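Local coordinates for prohead core protein protease (Enterobacteria phage T4, PDB 5JBL) that acts as a pentameric serine protease of the phage prohead, activated by self-cleavage, that processes many prohead proteins and so makes room for DNA, at residues L26-G31 against V158-L163. The protein carries 3 engineered substitutions. Numbering follows the deposited sequence.
Sequences LIETWG and VASRGL. Engineered in segment 158-163: Ala-159 (natural residue Ser).
Trp-30 reaches back over Glu-28 to give its indole N-H to the hydroxyl of Ser-160: NE1 to OG is 2.8 Å, nearly straight at 170° and almost in the ring plane. Because OG of Ser-160 sits between the backbone N and the carbonyl carbon (chi1 60°), it meets the indole at its edge, while CB of Glu-28 lies against one face of the same ring, 3.2 Å above its plane. The hydroxyl also hydrogen-bonds with water 1, which donates to the carbonyl O of Leu-26. Beneath these side chains runs an antiparallel ladder. Leu-26 N bonds to Gly-162 O at 2.8 Å and Ser-160 N to Glu-28 O at 2.9 Å, each pair returning a second bond. At the far end Trp-30 N binds Val-158 O, and Val-158 N binds Gly-31 O; water 2 links Val-158 O to Gly-31 N.

On the other face of the sheet, Ile-27 and Arg-161 lie side by side, CG1 to CG 4.2 Å apart, and Thr-29 faces Ala-159, an engineered replacement of the active-site serine, as a non-hydrogen-bonded pair. CB of Ala-159 is 3.1 Å from Glu-28 O, the carbonyl of the inferred autolysis site Glu-28–Thr-29. Salt bridges to Asp-187 and Glu-101 hold the guanidinium of Arg-161; Glu-28 has a salt bridge to Arg-74 and a hydrogen bond to Tyr-76.

Strand 24-29 pairs antiparallel with 157-168, which has 181-189 on its other side. The side chain of Ile-27 lies about 4 Å from that of Ala-104, the other changed active-site residue. Leu-26–Ile-27–Glu-28 fits the L/I-X-E cleavage motif, consistent with substrate-like binding. The N-terminus blocks the catalytic centre, probably held there by these strand bonds; release would probably have to give them up along with the indole–hydroxyl bond.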
loop_
_atom_site.group_PDB
_atom_site.type_symbol
_atom_site.label_atom_id
_atom_site.label_comp_id
_atom_site.label_asym_id
_atom_site.label_seq_id
_atom_site.Cartn_x
_atom_site.Cartn_y
_atom_site.Cartn_z
ATOM N N LEU C 26 -28.178 0.777 -5.528
ATOM C CA LEU C 26 -28.814 1.192 -4.278
ATOM C C LEU C 26 -27.895 0.778 -3.132
ATOM O O LEU C 26 -27.684 -0.421 -2.902
ATOM C CB LEU C 26 -30.199 0.554 -4.142
ATOM C CG LEU C 26 -31.219 0.903 -5.215
ATOM C CD1 LEU C 26 -32.469 -0.002 -5.119
ATOM C CD2 LEU C 26 -31.586 2.389 -5.131
ATOM N N ILE C 27 -27.334 1.766 -2.433
ATOM C CA ILE C 27 -26.478 1.548 -1.269
ATOM C C ILE C 27 -27.226 2.021 -0.033
ATOM O O ILE C 27 -27.705 3.155 0.006
ATOM C CB ILE C 27 -25.143 2.302 -1.404
ATOM C CG1 ILE C 27 -24.395 1.829 -2.652
ATOM C CG2 ILE C 27 -24.285 2.114 -0.139
ATOM C CD1 ILE C 27 -22.996 2.404 -2.762
ATOM N N GLU C 28 -27.302 1.169 0.986
ATOM C CA GLU C 28 -28.027 1.517 2.200
ATOM C C GLU C 28 -27.110 1.364 3.396
ATOM O O GLU C 28 -26.277 0.464 3.424
ATOM C CB GLU C 28 -29.249 0.627 2.397
ATOM C CG GLU C 28 -30.044 0.340 1.136
ATOM C CD GLU C 28 -30.736 1.566 0.556
ATOM O OE1 GLU C 28 -30.868 2.592 1.260
ATOM O OE2 GLU C 28 -31.148 1.502 -0.621
ATOM N N THR C 29 -27.257 2.249 4.376
ATOM C CA THR C 29 -26.648 2.046 5.681
ATOM C C THR C 29 -27.719 1.565 6.657
ATOM O O THR C 29 -28.875 1.995 6.594
ATOM C CB THR C 29 -25.986 3.329 6.187
ATOM O OG1 THR C 29 -26.961 4.383 6.216
ATOM C CG2 THR C 29 -24.852 3.717 5.273
ATOM N N TRP C 30 -27.338 0.642 7.534
ATOM C CA TRP C 30 -28.296 -0.000 8.425
ATOM C C TRP C 30 -27.904 0.073 9.899
ATOM O O TRP C 30 -28.508 -0.627 10.716
ATOM C CB TRP C 30 -28.487 -1.465 8.033
ATOM C CG TRP C 30 -29.002 -1.685 6.652
ATOM C CD1 TRP C 30 -28.287 -2.145 5.577
ATOM C CD2 TRP C 30 -30.347 -1.500 6.191
ATOM N NE1 TRP C 30 -29.110 -2.248 4.471
ATOM C CE2 TRP C 30 -30.373 -1.854 4.821
ATOM C CE3 TRP C 30 -31.526 -1.028 6.791
ATOM C CZ2 TRP C 30 -31.534 -1.782 4.053
ATOM C CZ3 TRP C 30 -32.674 -0.953 6.024
ATOM C CH2 TRP C 30 -32.667 -1.324 4.663
ATOM N N GLY C 31 -26.908 0.867 10.264
ATOM C CA GLY C 31 -26.565 1.037 11.664
ATOM C C GLY C 31 -25.478 0.094 12.125
ATOM O O GLY C 31 -24.772 -0.538 11.337
ATOM N N VAL C 158 -22.856 -1.028 9.183
ATOM C CA VAL C 158 -22.861 -1.892 8.011
ATOM C C VAL C 158 -23.666 -1.216 6.911
ATOM O O VAL C 158 -24.570 -0.412 7.160
ATOM C CB VAL C 158 -23.391 -3.318 8.288
ATOM C CG1 VAL C 158 -22.448 -4.048 9.226
ATOM C CG2 VAL C 158 -24.843 -3.284 8.836
ATOM N N ALA C 159 -23.307 -1.541 5.678
ATOM C CA ALA C 159 -24.022 -1.068 4.506
ATOM C C ALA C 159 -24.244 -2.242 3.576
ATOM O O ALA C 159 -23.408 -3.151 3.503
ATOM C CB ALA C 159 -23.232 0.028 3.750
ATOM N N SER C 160 -25.355 -2.202 2.843
ATOM C CA SER C 160 -25.620 -3.185 1.802
ATOM C C SER C 160 -25.565 -2.495 0.448
ATOM O O SER C 160 -25.708 -1.273 0.354
ATOM C CB SER C 160 -26.985 -3.875 2.002
ATOM O OG SER C 160 -28.061 -2.934 1.976
ATOM N N ARG C 161 -25.318 -3.291 -0.595
ATOM C CA ARG C 161 -25.332 -2.844 -1.982
ATOM C C ARG C 161 -26.296 -3.694 -2.802
ATOM O O ARG C 161 -26.391 -4.910 -2.613
ATOM C CB ARG C 161 -23.929 -2.914 -2.610
ATOM C CG ARG C 161 -22.896 -1.996 -1.988
ATOM C CD ARG C 161 -21.606 -2.033 -2.789
ATOM N NE ARG C 161 -20.562 -2.770 -2.100
ATOM C CZ ARG C 161 -19.485 -3.274 -2.683
ATOM N NH1 ARG C 161 -19.308 -3.150 -3.993
ATOM N NH2 ARG C 161 -18.584 -3.912 -1.946
ATOM N N GLY C 162 -27.007 -3.065 -3.729
ATOM C CA GLY C 162 -27.896 -3.846 -4.562
ATOM C C GLY C 162 -28.263 -3.067 -5.803
ATOM O O GLY C 162 -27.846 -1.921 -5.986
ATOM N N LEU C 163 -29.075 -3.703 -6.652
ATOM C CA LEU C 163 -29.525 -3.119 -7.904
ATOM C C LEU C 163 -31.044 -3.119 -7.935
ATOM O O LEU C 163 -31.670 -4.162 -7.728
ATOM C CB LEU C 163 -28.981 -3.892 -9.112
ATOM C CG LEU C 163 -27.458 -3.922 -9.251
ATOM C CD1 LEU C 163 -27.036 -4.962 -10.277
ATOM C CD2 LEU C 163 -26.924 -2.541 -9.618
HETATM O O HOH W 1 -29.096 -2.045 -0.899
HETATM O O HOH W 2 -24.417 1.967 8.546
#